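PDB 6U9I: BvnE from Penicillium brevicompactum, which catalyses a stereoselective semipinacol rearrangement in the assembly of the fungal brevianamide alkaloids. Local coordinates for residues Ser21-Leu26 and Leu80-Gly85; Lys96-Leu101 and Glu115-Leu120. All blocks are in the same frame, centred on the assembly; numbering follows the deposited sequence.

Contact 1 sets residues 21-26 of helix 14-31 against strand 78-82, and contact 2 is the antiparallel pairing of strands 96-107 and 110-122 in the same sheet. Their centres lie about 8 Å apart. Strand 78-82 neighbours strand 96-107, and just past its end M83 N approaches H100 O at 2.8 Å, a probable hydrogen bond that ties the loop of contact 1 to contact 2. M83 also packs on E115, with its CE 3.7 Å from E115 OE1. The E115 side chain lies about 3 Å from a bound glycerol, probably picked up from the crystallisation liquor, which may mark a pocket at this end of contact 2.

Contact 1: Ser21-Leu26 and Leu80-Gly85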
# COMPACT_ATOMS: atom_id res chain seq x y z
N SER A 21 4.09 18.00 -5.68
CA SER A 21 3.60 18.08 -4.30
C SER A 21 3.87 16.80 -3.52
O SER A 21 4.07 16.86 -2.30
CB SER A 21 2.11 18.42 -4.25
OG SER A 21 1.83 19.57 -5.03
N ALA A 22 3.86 15.63 -4.18
CA ALA A 22 4.22 14.41 -3.47
C ALA A 22 5.69 14.43 -3.07
O ALA A 22 6.05 14.02 -1.96
CB ALA A 22 3.92 13.18 -4.33
N HIS A 23 6.57 14.90 -3.97
CA HIS A 23 7.97 14.99 -3.58
C HIS A 23 8.19 16.06 -2.52
O HIS A 23 9.07 15.90 -1.67
CB HIS A 23 8.84 15.24 -4.81
CG HIS A 23 9.10 14.00 -5.61
ND1 HIS A 23 9.79 12.92 -5.10
CD2 HIS A 23 8.75 13.66 -6.88
CE1 HIS A 23 9.86 11.97 -6.02
NE2 HIS A 23 9.23 12.39 -7.10
N ARG A 24 7.39 17.13 -2.54
CA ARG A 24 7.50 18.11 -1.47
C ARG A 24 7.11 17.49 -0.14
O ARG A 24 7.74 17.78 0.90
CB ARG A 24 6.64 19.34 -1.77
CG ARG A 24 6.74 20.42 -0.69
CD ARG A 24 5.86 21.60 -1.03
NE ARG A 24 4.47 21.17 -1.16
CZ ARG A 24 3.47 21.97 -1.53
NH1 ARG A 24 2.24 21.48 -1.63
NH2 ARG A 24 3.71 23.25 -1.81
N TRP A 25 6.07 16.65 -0.14
CA TRP A 25 5.69 15.97 1.09
C TRP A 25 6.83 15.11 1.62
O TRP A 25 7.12 15.11 2.82
CB TRP A 25 4.43 15.13 0.85
CG TRP A 25 3.94 14.42 2.07
CD1 TRP A 25 3.21 14.96 3.09
CD2 TRP A 25 4.14 13.03 2.40
NE1 TRP A 25 2.93 13.99 4.04
CE2 TRP A 25 3.49 12.81 3.64
CE3 TRP A 25 4.79 11.96 1.77
CZ2 TRP A 25 3.49 11.55 4.26
CZ3 TRP A 25 4.78 10.71 2.40
CH2 TRP A 25 4.14 10.53 3.63
N LEU A 26 7.51 14.37 0.74
CA LEU A 26 8.65 13.58 1.17
C LEU A 26 9.76 14.47 1.72
O LEU A 26 10.38 14.14 2.74
CB LEU A 26 9.19 12.75 -0.00
CG LEU A 26 8.48 11.47 -0.43
CD1 LEU A 26 9.32 10.79 -1.51
CD2 LEU A 26 8.26 10.50 0.73
N LEU A 80 12.97 9.14 4.83
CA LEU A 80 11.80 8.55 4.19
C LEU A 80 12.00 8.69 2.69
O LEU A 80 12.32 9.78 2.20
CB LEU A 80 10.51 9.25 4.64
CG LEU A 80 9.19 8.71 4.11
CD1 LEU A 80 8.97 7.29 4.60
CD2 LEU A 80 8.04 9.62 4.57
N ALA A 81 11.84 7.59 1.95
CA ALA A 81 12.19 7.62 0.54
C ALA A 81 11.42 6.55 -0.20
O ALA A 81 10.98 5.55 0.38
CB ALA A 81 13.70 7.41 0.35
N LEU A 82 11.28 6.75 -1.51
CA LEU A 82 10.72 5.70 -2.35
C LEU A 82 11.54 4.42 -2.19
O LEU A 82 12.77 4.47 -2.07
CB LEU A 82 10.70 6.14 -3.82
CG LEU A 82 9.55 7.10 -4.14
CD1 LEU A 82 9.88 7.98 -5.34
CD2 LEU A 82 8.25 6.32 -4.39
N MET A 83 10.84 3.28 -2.14
CA MET A 83 11.50 1.98 -2.11
C MET A 83 12.41 1.85 -3.33
O MET A 83 12.18 2.50 -4.35
CB MET A 83 10.46 0.85 -2.11
CG MET A 83 9.74 0.67 -0.76
SD MET A 83 10.77 -0.22 0.41
CE MET A 83 10.67 -1.91 -0.22
N PRO A 84 13.44 1.01 -3.24
CA PRO A 84 14.29 0.78 -4.42
C PRO A 84 13.46 0.43 -5.65
O PRO A 84 12.70 -0.54 -5.63
CB PRO A 84 15.17 -0.41 -4.00
CG PRO A 84 15.23 -0.34 -2.51
CD PRO A 84 13.85 0.17 -2.10
N GLY A 85 13.57 1.24 -6.70
CA GLY A 85 12.85 0.99 -7.93
C GLY A 85 11.42 1.49 -7.98
O GLY A 85 10.79 1.40 -9.04
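Helix segment S21-L26 and strand segment L80-L82 run closer to antiparallel than to perpendicular, at 146° between their directions, and their axes come within 9.6 Å. The nearest CA atoms are those of L26 and L80, 6.7 Å apart; after L82 the chain leaves the strand and M83-G85 turns away from the helix. W25 N and L26 N bond to S21 O and A22 O within the helix; between the segments the meeting is one of side chains, modest in extent.

L80 carries most of the contact on the strand side, its CB directed at the helix. L26, with CG anti to its carbonyl carbon (chi1 -78°), crosses it at about a right angle and brings CD2 to 3.9 Å from both L80 CG and L80 CD2. The other methyl of L26, CD1, stretches along the strand to 4.5 Å from L82 N. W25 comes in beside L26: with CG anti to its backbone N (chi1 -178°), the indole swings its six-membered ring obliquely to L80, leaving CZ3 4.1 Å from L80 CD2. CD2 of L80 thus meets both L26 and the indole. At the outer margin H23, largely in solvent, crosses L82 with CE1 4.0 Å from L82 CD1, and P88 packs on both.

Beside the packing, N30, later in the same helix, accepts the L80 N-H through OD1; away from the strand, S21 OG and R24 NH1 bond to the carbonyls of G126 and T127, tying the helix to that loop. W25 continues inward to L101, L120 and L129. An N-terminal helix laid across a curved mixed sheet in this way is consistent with the alpha+beta cone of SnoaL-like, NTF2-like proteins.

Contact 2: Lys96-Leu101 and Glu115-Leu120; sequences KVVMHL and EYMVVL
H100 donates from NE2 to E115 OE1 over 2.7 Å, a short His-carboxylate bond that is bent to 152° at the hydrogen. OE1 lies near the imidazole plane and receives through its anti lone pair, and the carboxylate is turned 42° from the ring. OE2 is gripped separately by the backbone N of R52 of the second subunit, so both oxygens of this buried group are engaged; these two donors would be expected to stabilise its negative charge. The histidine reaches the acid because its CG stands anti to its backbone N (chi1 -169°), while the E115 chain is fully extended.

Behind this pair runs the backbone ladder. V97 with L120, M99 with V118 and L101 with Y116 are hydrogen-bonded pairs, each with two N-H...O bonds, the L101 N to Y116 O bond measuring 2.8 Å. V98 with V119 and H100 with M117 are the non-hydrogen-bonded pairs between them. This is a beta hairpin within the sheet, and its two faces meet different neighbours. V98, H100, M117 and V119 share one face, and there M117 meets M117 of the second subunit and V119 packs on I89 of that subunit. V97 and L101 belong to the opposite face, which receives helix 14-31 through A22 and W25.

On the face of H100 and M117, M117 bends at chi2 and chi3 to set CE over one face of the H100 imidazole, a CH-pi contact 3.9 Å from the centroid. V98 and V119 lie side by side, their CG2 methyls 4.0 Å apart. On the helix side M99 CE meets L120 CD1 at 3.7 Å, and L101 CD1 rests 3.9 Å from V118 CG2. Y116 sends its hydroxyl beyond the pairing to S103 and Y112.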
# COMPACT_ATOMS: atom_id res chain seq x y z
N LYS A 96 -4.81 11.91 -6.53
CA LYS A 96 -4.17 10.98 -5.60
C LYS A 96 -2.79 10.59 -6.12
O LYS A 96 -2.57 10.48 -7.33
CB LYS A 96 -5.01 9.74 -5.39
CG LYS A 96 -6.28 10.04 -4.61
CD LYS A 96 -7.06 8.77 -4.35
CE LYS A 96 -8.47 9.08 -3.86
NZ LYS A 96 -8.52 9.49 -2.41
N VAL A 97 -1.86 10.39 -5.18
CA VAL A 97 -0.53 9.87 -5.48
C VAL A 97 -0.24 8.73 -4.51
O VAL A 97 -0.33 8.91 -3.30
CB VAL A 97 0.57 10.95 -5.35
CG1 VAL A 97 1.96 10.33 -5.67
CG2 VAL A 97 0.27 12.12 -6.28
N VAL A 98 0.13 7.56 -5.05
CA VAL A 98 0.45 6.39 -4.24
C VAL A 98 1.96 6.17 -4.29
O VAL A 98 2.56 6.23 -5.37
CB VAL A 98 -0.30 5.15 -4.75
CG1 VAL A 98 0.08 3.92 -3.92
CG2 VAL A 98 -1.81 5.40 -4.69
N MET A 99 2.57 5.90 -3.13
CA MET A 99 4.01 5.69 -3.07
C MET A 99 4.35 4.54 -2.14
O MET A 99 3.86 4.46 -1.01
CB MET A 99 4.75 6.95 -2.61
CG MET A 99 4.67 8.08 -3.64
SD MET A 99 5.66 9.51 -3.20
CE MET A 99 4.81 10.07 -1.73
N HIS A 100 5.22 3.67 -2.63
CA HIS A 100 5.78 2.58 -1.85
C HIS A 100 7.08 3.09 -1.23
O HIS A 100 8.02 3.43 -1.95
CB HIS A 100 6.03 1.39 -2.78
CG HIS A 100 6.36 0.11 -2.09
ND1 HIS A 100 6.87 -0.98 -2.76
CD2 HIS A 100 6.24 -0.27 -0.79
CE1 HIS A 100 7.06 -1.97 -1.91
NE2 HIS A 100 6.69 -1.57 -0.71
N LEU A 101 7.13 3.18 0.10
CA LEU A 101 8.16 3.93 0.81
C LEU A 101 8.90 3.06 1.82
O LEU A 101 8.33 2.13 2.39
CB LEU A 101 7.58 5.13 1.57
CG LEU A 101 6.80 6.18 0.77
CD1 LEU A 101 6.26 7.27 1.70
CD2 LEU A 101 7.65 6.79 -0.35
N GLU A 115 8.40 -0.00 6.32
CA GLU A 115 7.99 -0.02 4.92
C GLU A 115 6.51 0.30 4.86
O GLU A 115 5.73 -0.20 5.68
CB GLU A 115 8.28 -1.39 4.28
CG GLU A 115 7.88 -1.50 2.81
CD GLU A 115 8.09 -2.90 2.26
OE1 GLU A 115 7.51 -3.23 1.19
OE2 GLU A 115 8.84 -3.69 2.89
N TYR A 116 6.11 1.12 3.89
CA TYR A 116 4.73 1.59 3.83
C TYR A 116 4.24 1.66 2.40
O TYR A 116 5.02 1.87 1.47
CB TYR A 116 4.54 3.00 4.42
CG TYR A 116 5.39 3.31 5.62
CD1 TYR A 116 6.74 3.61 5.47
CD2 TYR A 116 4.85 3.32 6.90
CE1 TYR A 116 7.52 3.90 6.54
CE2 TYR A 116 5.65 3.61 8.00
CZ TYR A 116 6.97 3.90 7.81
OH TYR A 116 7.80 4.20 8.88
N MET A 117 2.93 1.53 2.25
CA MET A 117 2.22 2.00 1.06
C MET A 117 1.38 3.19 1.48
O MET A 117 0.49 3.06 2.34
CB MET A 117 1.36 0.89 0.45
CG MET A 117 0.92 1.14 -0.98
SD MET A 117 2.28 1.05 -2.18
CE MET A 117 2.78 -0.66 -2.05
N VAL A 118 1.66 4.36 0.90
CA VAL A 118 1.00 5.61 1.28
C VAL A 118 0.12 6.07 0.13
O VAL A 118 0.50 5.97 -1.04
CB VAL A 118 2.07 6.67 1.65
CG1 VAL A 118 1.48 8.07 1.66
CG2 VAL A 118 2.70 6.32 3.00
N VAL A 119 -1.08 6.57 0.46
CA VAL A 119 -1.98 7.18 -0.51
C VAL A 119 -2.19 8.63 -0.08
O VAL A 119 -2.81 8.89 0.95
CB VAL A 119 -3.33 6.45 -0.60
CG1 VAL A 119 -4.22 7.13 -1.66
CG2 VAL A 119 -3.13 4.96 -0.89
N LEU A 120 -1.62 9.56 -0.85
CA LEU A 120 -1.83 10.98 -0.65
C LEU A 120 -3.00 11.43 -1.52
O LEU A 120 -3.07 11.09 -2.70
CB LEU A 120 -0.58 11.78 -1.04
CG LEU A 120 0.76 11.37 -0.41
CD1 LEU A 120 1.90 12.24 -0.95
CD2 LEU A 120 0.69 11.53 1.08